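Flavin prenyltransferase PAD1, mitochondrial (Aspergillus niger, PDB 6QLG) probably makes the prenylated FMN cofactor of ferulic acid decarboxylase by joining a dimethylallyl group to N5 and C6 of the flavin. Local coordinates at residues V100-S112 with F137-M149. Sequence-based numbering, arbitrary orientation.
With FMN (flavin mononucleotide), chain T; DMA (dimethylallyl diphosphate), chain P.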
loop_
_atom_site.group_PDB
_atom_site.type_symbol
_atom_site.label_atom_id
_atom_site.label_comp_id
_atom_site.label_asym_id
_atom_site.label_seq_id
_atom_site.Cartn_x
_atom_site.Cartn_y
_atom_site.Cartn_z
ATOM N N VAL B 100 43.064 -1.704 -0.763
ATOM C CA VAL B 100 42.379 -0.760 0.112
ATOM C C VAL B 100 42.045 0.481 -0.699
ATOM O O VAL B 100 42.901 1.001 -1.424
ATOM C CB VAL B 100 43.231 -0.387 1.341
ATOM C CG1 VAL B 100 42.452 0.543 2.262
ATOM C CG2 VAL B 100 43.671 -1.634 2.087
ATOM N N HIS B 101 40.807 0.955 -0.580
ATOM C CA HIS B 101 40.344 2.124 -1.310
ATOM C C HIS B 101 39.863 3.188 -0.334
ATOM O O HIS B 101 39.272 2.874 0.704
ATOM C CB HIS B 101 39.226 1.752 -2.287
ATOM C CG HIS B 101 39.556 0.584 -3.164
ATOM N ND1 HIS B 101 40.328 0.701 -4.299
ATOM C CD2 HIS B 101 39.224 -0.725 -3.067
ATOM C CE1 HIS B 101 40.455 -0.485 -4.867
ATOM N NE2 HIS B 101 39.796 -1.368 -4.138
ATOM N N ASN B 102 40.128 4.446 -0.677
ATOM C CA ASN B 102 39.760 5.568 0.176
ATOM C C ASN B 102 38.245 5.755 0.177
ATOM O O ASN B 102 37.603 5.704 -0.876
ATOM C CB ASN B 102 40.460 6.837 -0.315
ATOM C CG ASN B 102 40.351 7.991 0.662
ATOM O OD1 ASN B 102 39.266 8.318 1.144
ATOM N ND2 ASN B 102 41.482 8.628 0.949
ATOM N N ILE B 103 37.679 5.982 1.366
ATOM C CA ILE B 103 36.232 6.145 1.509
ATOM C C ILE B 103 35.717 7.314 0.675
ATOM O O ILE B 103 34.563 7.306 0.225
ATOM C CB ILE B 103 35.871 6.308 3.002
ATOM C CG1 ILE B 103 34.355 6.413 3.193
ATOM C CG2 ILE B 103 36.566 7.526 3.598
ATOM C CD1 ILE B 103 33.631 5.102 3.068
ATOM N N ASN B 104 36.552 8.324 0.441
ATOM C CA ASN B 104 36.151 9.499 -0.323
ATOM C C ASN B 104 36.412 9.360 -1.816
ATOM O O ASN B 104 36.072 10.273 -2.576
ATOM C CB ASN B 104 36.879 10.745 0.199
ATOM C CG ASN B 104 36.784 10.894 1.701
ATOM O OD1 ASN B 104 37.800 10.951 2.396
ATOM N ND2 ASN B 104 35.562 10.962 2.213
ATOM N N ASP B 105 36.997 8.249 -2.258
ATOM C CA ASP B 105 37.441 8.104 -3.645
ATOM C C ASP B 105 36.323 7.470 -4.463
ATOM O O ASP B 105 36.255 6.251 -4.629
ATOM C CB ASP B 105 38.724 7.284 -3.710
ATOM C CG ASP B 105 39.253 7.138 -5.125
ATOM O OD1 ASP B 105 38.768 7.853 -6.027
ATOM O OD2 ASP B 105 40.159 6.305 -5.334
ATOM N N MET B 106 35.444 8.315 -5.003
ATOM C CA MET B 106 34.351 7.845 -5.846
ATOM C C MET B 106 34.815 7.385 -7.223
ATOM O O MET B 106 33.987 6.900 -8.001
ATOM C CB MET B 106 33.297 8.944 -5.992
ATOM C CG MET B 106 32.866 9.555 -4.668
ATOM S SD MET B 106 32.320 8.317 -3.479
ATOM C CE MET B 106 30.828 7.749 -4.282
ATOM N N ALA B 107 36.099 7.528 -7.545
ATOM C CA ALA B 107 36.662 7.018 -8.786
ATOM C C ALA B 107 37.424 5.714 -8.585
ATOM O O ALA B 107 38.114 5.261 -9.504
ATOM C CB ALA B 107 37.575 8.064 -9.425
ATOM N N ALA B 108 37.321 5.111 -7.403
ATOM C CA ALA B 108 37.970 3.836 -7.151
ATOM C C ALA B 108 37.387 2.762 -8.069
ATOM O O ALA B 108 36.243 2.875 -8.522
ATOM C CB ALA B 108 37.795 3.434 -5.688
ATOM N N PRO B 109 38.158 1.710 -8.370
ATOM C CA PRO B 109 37.663 0.691 -9.314
ATOM C C PRO B 109 36.346 0.052 -8.902
ATOM O O PRO B 109 35.493 -0.192 -9.763
ATOM C CB PRO B 109 38.805 -0.335 -9.345
ATOM C CG PRO B 109 40.020 0.443 -8.973
ATOM C CD PRO B 109 39.559 1.467 -7.978
ATOM N N VAL B 110 36.145 -0.212 -7.608
ATOM C CA VAL B 110 34.945 -0.912 -7.156
ATOM C C VAL B 110 33.675 -0.085 -7.288
ATOM O O VAL B 110 32.575 -0.629 -7.140
ATOM C CB VAL B 110 35.104 -1.364 -5.689
ATOM C CG1 VAL B 110 36.248 -2.362 -5.561
ATOM C CG2 VAL B 110 35.331 -0.161 -4.785
ATOM N N SER B 111 33.784 1.211 -7.563
ATOM C CA SER B 111 32.596 2.051 -7.650
ATOM C C SER B 111 31.893 1.960 -8.998
ATOM O O SER B 111 30.866 2.622 -9.184
ATOM C CB SER B 111 32.959 3.508 -7.357
ATOM O OG SER B 111 33.756 4.050 -8.392
ATOM N N SER B 112 32.406 1.168 -9.936
ATOM C CA SER B 112 31.792 1.007 -11.248
ATOM C C SER B 112 31.243 -0.403 -11.414
ATOM O O SER B 112 31.874 -1.380 -11.000
ATOM C CB SER B 112 32.797 1.303 -12.364
ATOM O OG SER B 112 32.185 1.214 -13.639
ATOM N N PHE B 137 21.174 7.315 -1.174
ATOM C CA PHE B 137 22.092 8.441 -1.002
ATOM C C PHE B 137 23.508 7.878 -0.900
ATOM O O PHE B 137 24.059 7.671 0.183
ATOM C CB PHE B 137 21.708 9.255 0.230
ATOM C CG PHE B 137 22.496 10.524 0.392
ATOM C CD1 PHE B 137 22.340 11.572 -0.502
ATOM C CD2 PHE B 137 23.387 10.673 1.442
ATOM C CE1 PHE B 137 23.062 12.743 -0.355
ATOM C CE2 PHE B 137 24.114 11.841 1.596
ATOM C CZ PHE B 137 23.950 12.877 0.696
ATOM N N CYS B 138 24.105 7.627 -2.064
ATOM C CA CYS B 138 25.401 6.956 -2.151
ATOM C C CYS B 138 26.513 7.989 -2.328
ATOM O O CYS B 138 27.095 8.153 -3.400
ATOM C CB CYS B 138 25.389 5.942 -3.292
ATOM S SG CYS B 138 24.675 6.552 -4.846
ATOM N N ASP B 139 26.814 8.684 -1.231
ATOM C CA ASP B 139 27.767 9.787 -1.249
ATOM C C ASP B 139 29.147 9.421 -0.703
ATOM O O ASP B 139 29.993 10.309 -0.562
ATOM C CB ASP B 139 27.191 10.994 -0.496
ATOM C CG ASP B 139 27.455 10.948 0.997
ATOM O OD1 ASP B 139 27.413 9.849 1.592
ATOM O OD2 ASP B 139 27.697 12.028 1.580
ATOM N N ASP B 140 29.401 8.148 -0.393
ATOM C CA ASP B 140 30.758 7.685 -0.127
ATOM C C ASP B 140 30.967 6.351 -0.829
ATOM O O ASP B 140 30.042 5.784 -1.419
ATOM C CB ASP B 140 31.068 7.596 1.383
ATOM C CG ASP B 140 30.212 6.572 2.122
ATOM O OD1 ASP B 140 30.110 5.406 1.684
ATOM O OD2 ASP B 140 29.653 6.938 3.175
ATOM N N LEU B 141 32.203 5.847 -0.765
ATOM C CA LEU B 141 32.549 4.671 -1.557
ATOM C C LEU B 141 31.836 3.418 -1.069
ATOM O O LEU B 141 31.524 2.535 -1.876
ATOM C CB LEU B 141 34.061 4.448 -1.552
ATOM C CG LEU B 141 34.515 3.333 -2.497
ATOM C CD1 LEU B 141 34.012 3.610 -3.906
ATOM C CD2 LEU B 141 36.023 3.189 -2.481
ATOM N N ILE B 142 31.572 3.312 0.235
ATOM C CA ILE B 142 30.874 2.139 0.753
ATOM C C ILE B 142 29.448 2.086 0.214
ATOM O O ILE B 142 29.006 1.062 -0.318
ATOM C CB ILE B 142 30.899 2.132 2.292
ATOM C CG1 ILE B 142 32.301 1.782 2.797
ATOM C CG2 ILE B 142 29.874 1.148 2.842
ATOM C CD1 ILE B 142 32.445 1.831 4.300
ATOM N N SER B 143 28.713 3.194 0.327
ATOM C CA SER B 143 27.316 3.187 -0.100
ATOM C C SER B 143 27.197 3.125 -1.619
ATOM O O SER B 143 26.291 2.472 -2.147
ATOM C CB SER B 143 26.587 4.410 0.461
ATOM O OG SER B 143 27.324 5.600 0.247
ATOM N N ARG B 144 28.112 3.781 -2.341
ATOM C CA ARG B 144 28.076 3.717 -3.800
ATOM C C ARG B 144 28.359 2.308 -4.301
ATOM O O ARG B 144 27.670 1.814 -5.201
ATOM C CB ARG B 144 29.073 4.708 -4.401
ATOM C CG ARG B 144 29.199 4.632 -5.923
ATOM C CD ARG B 144 27.865 4.871 -6.625
ATOM N NE ARG B 144 27.986 4.788 -8.078
ATOM C CZ ARG B 144 26.955 4.695 -8.915
ATOM N NH1 ARG B 144 25.714 4.668 -8.449
ATOM N NH2 ARG B 144 27.165 4.626 -10.223
ATOM N N THR B 145 29.368 1.643 -3.733
ATOM C CA THR B 145 29.684 0.288 -4.172
ATOM C C THR B 145 28.534 -0.667 -3.874
ATOM O O THR B 145 28.203 -1.526 -4.699
ATOM C CB THR B 145 30.979 -0.193 -3.515
ATOM O OG1 THR B 145 32.026 0.749 -3.783
ATOM C CG2 THR B 145 31.385 -1.549 -4.071
ATOM N N ALA B 146 27.903 -0.526 -2.705
ATOM C CA ALA B 146 26.719 -1.326 -2.409
ATOM C C ALA B 146 25.590 -1.019 -3.386
ATOM O O ALA B 146 24.912 -1.932 -3.872
ATOM C CB ALA B 146 26.261 -1.081 -0.972
ATOM N N ASP B 147 25.372 0.267 -3.677
ATOM C CA ASP B 147 24.383 0.657 -4.677
ATOM C C ASP B 147 24.670 -0.009 -6.018
ATOM O O ASP B 147 23.749 -0.437 -6.723
ATOM C CB ASP B 147 24.370 2.181 -4.819
ATOM C CG ASP B 147 23.177 2.694 -5.606
ATOM O OD1 ASP B 147 22.039 2.608 -5.094
ATOM O OD2 ASP B 147 23.380 3.197 -6.731
ATOM N N VAL B 148 25.952 -0.124 -6.373
ATOM C CA VAL B 148 26.335 -0.766 -7.625
ATOM C C VAL B 148 26.105 -2.274 -7.555
ATOM O O VAL B 148 25.622 -2.884 -8.516
ATOM C CB VAL B 148 27.797 -0.424 -7.963
ATOM C CG1 VAL B 148 28.306 -1.309 -9.083
ATOM C CG2 VAL B 148 27.917 1.044 -8.341
ATOM N N MET B 149 26.445 -2.898 -6.422
ATOM C CA MET B 149 26.190 -4.328 -6.259
ATOM C C MET B 149 24.713 -4.653 -6.457
ATOM O O MET B 149 24.370 -5.654 -7.098
ATOM C CB MET B 149 26.650 -4.800 -4.878
ATOM C CG MET B 149 28.139 -4.648 -4.606
ATOM S SD MET B 149 29.163 -5.820 -5.519
ATOM C CE MET B 149 30.795 -5.144 -5.203
HETATM N N1 FMN T . 26.959 7.895 -10.408
HETATM C C2 FMN T . 25.752 7.683 -11.041
HETATM O O2 FMN T . 24.736 7.524 -10.368
HETATM N N3 FMN T . 25.690 7.651 -12.421
HETATM C C4 FMN T . 26.838 7.832 -13.174
HETATM O O4 FMN T . 26.797 7.807 -14.409
HETATM C C4A FMN T . 28.054 8.046 -12.535
HETATM N N5 FMN T . 29.191 8.229 -13.291
HETATM C C5A FMN T . 30.402 8.443 -12.665
HETATM C C6 FMN T . 31.555 8.627 -13.425
HETATM C C7 FMN T . 32.770 8.843 -12.787
HETATM C C7M FMN T . 34.015 9.043 -13.594
HETATM C C8 FMN T . 32.837 8.876 -11.397
HETATM C C8M FMN T . 34.160 9.110 -10.725
HETATM C C9 FMN T . 31.685 8.690 -10.641
HETATM C C9A FMN T . 30.467 8.475 -11.271
HETATM N N10 FMN T . 29.318 8.295 -10.516
HETATM C C10 FMN T . 28.111 8.077 -11.148
HETATM C "C1'" FMN T . 29.365 8.314 -9.014
HETATM C "C2'" FMN T . 28.974 9.669 -8.440
HETATM O "O2'" FMN T . 29.923 10.630 -8.838
HETATM C "C3'" FMN T . 28.953 9.587 -6.919
HETATM O "O3'" FMN T . 27.813 8.882 -6.477
HETATM C "C4'" FMN T . 28.936 10.975 -6.292
HETATM O "O4'" FMN T . 28.817 10.847 -4.893
HETATM C "C5'" FMN T . 27.755 11.815 -6.771
HETATM O "O5'" FMN T . 27.823 13.067 -6.119
HETATM P P FMN T . 27.019 14.363 -6.641
HETATM O O1P FMN T . 26.876 15.349 -5.501
HETATM O O2P FMN T . 27.795 14.983 -7.778
HETATM O O3P FMN T . 25.638 13.953 -7.108
HETATM C C1 DMA P . 30.689 4.366 -13.383
HETATM O O1 DMA P . 30.126 3.101 -13.197
HETATM C C2 DMA P . 31.571 4.705 -12.186
HETATM C C3 DMA P . 32.773 5.204 -12.375
HETATM C C4 DMA P . 33.650 5.537 -11.173
HETATM C C5 DMA P . 33.289 5.446 -13.791
HETATM P PA DMA P . 28.678 2.793 -13.919
HETATM O O1A DMA P . 27.637 3.744 -13.376
HETATM O O2A DMA P . 28.262 1.368 -13.637
HETATM O O3A DMA P . 28.836 3.029 -15.544
HETATM P PB DMA P . 28.282 1.972 -16.681
HETATM O O1B DMA P . 26.853 1.610 -16.361
HETATM O O2B DMA P . 29.141 0.729 -16.660
HETATM O O3B DMA P . 28.332 2.613 -18.047
#
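His101 starts the contact through its CB, 3.5 Å from CD2 of Leu141, while its imidazole is engaged with His71 of strand 69-74. Leu141 is the central apolar side chain of the contact, enclosed by the loop, and the same CD2 methyl also lies against Asn102 O. At Ile103 the backbone takes over: Leu141 N donates to Ile103 O at 2.9 Å, with an N-H...O angle of 155° and the donor in the carbonyl plane, so the first turn of helix 141-151 is tied to the loop. The preceding Asp140 is the N-cap, its OD1 accepting from Ser143 N. CD1 of Ile103 reaches Ile142 CG1 at 3.6 Å, because CG1 stands anti to the backbone N (chi1 -177°).

Asp105 O meets the other methyl of Leu141, CD1. Met106, bent at chi2 and chi3, lays SD beside the Asp140-Leu141 peptide and brings CE to 3.5 Å from Arg144 CB. Ala108 CB packs on Leu141 CD2. Farther on, Val110 CG2 approaches Thr145 OG1, which itself donates to Leu141 O. Ser111 sets CB 3.6 Å from Leu141 CD1, and its O abuts Val148 CG2 at 3.4 Å.

Ser112 turns to the substrate, its OG donating to O1 of dimethylallyl diphosphate at 2.8 Å. The guanidinium of Arg144 lies between the flavin and Val148: FMN N1 sits 3.3 Å above one face, offset toward the rim, Val148 CG2 covers the other over the centre, and the diphosphate's O1A comes near the plane at an edge. Arg144 NH2 forms a salt bridge with Glu162 of a second subunit. Loop and helix N-terminus thus build one wall of the flavin prenyltransferase active site of the UbiX/PAD1 family, a pocket completed by neighbouring subunits of the dodecamer.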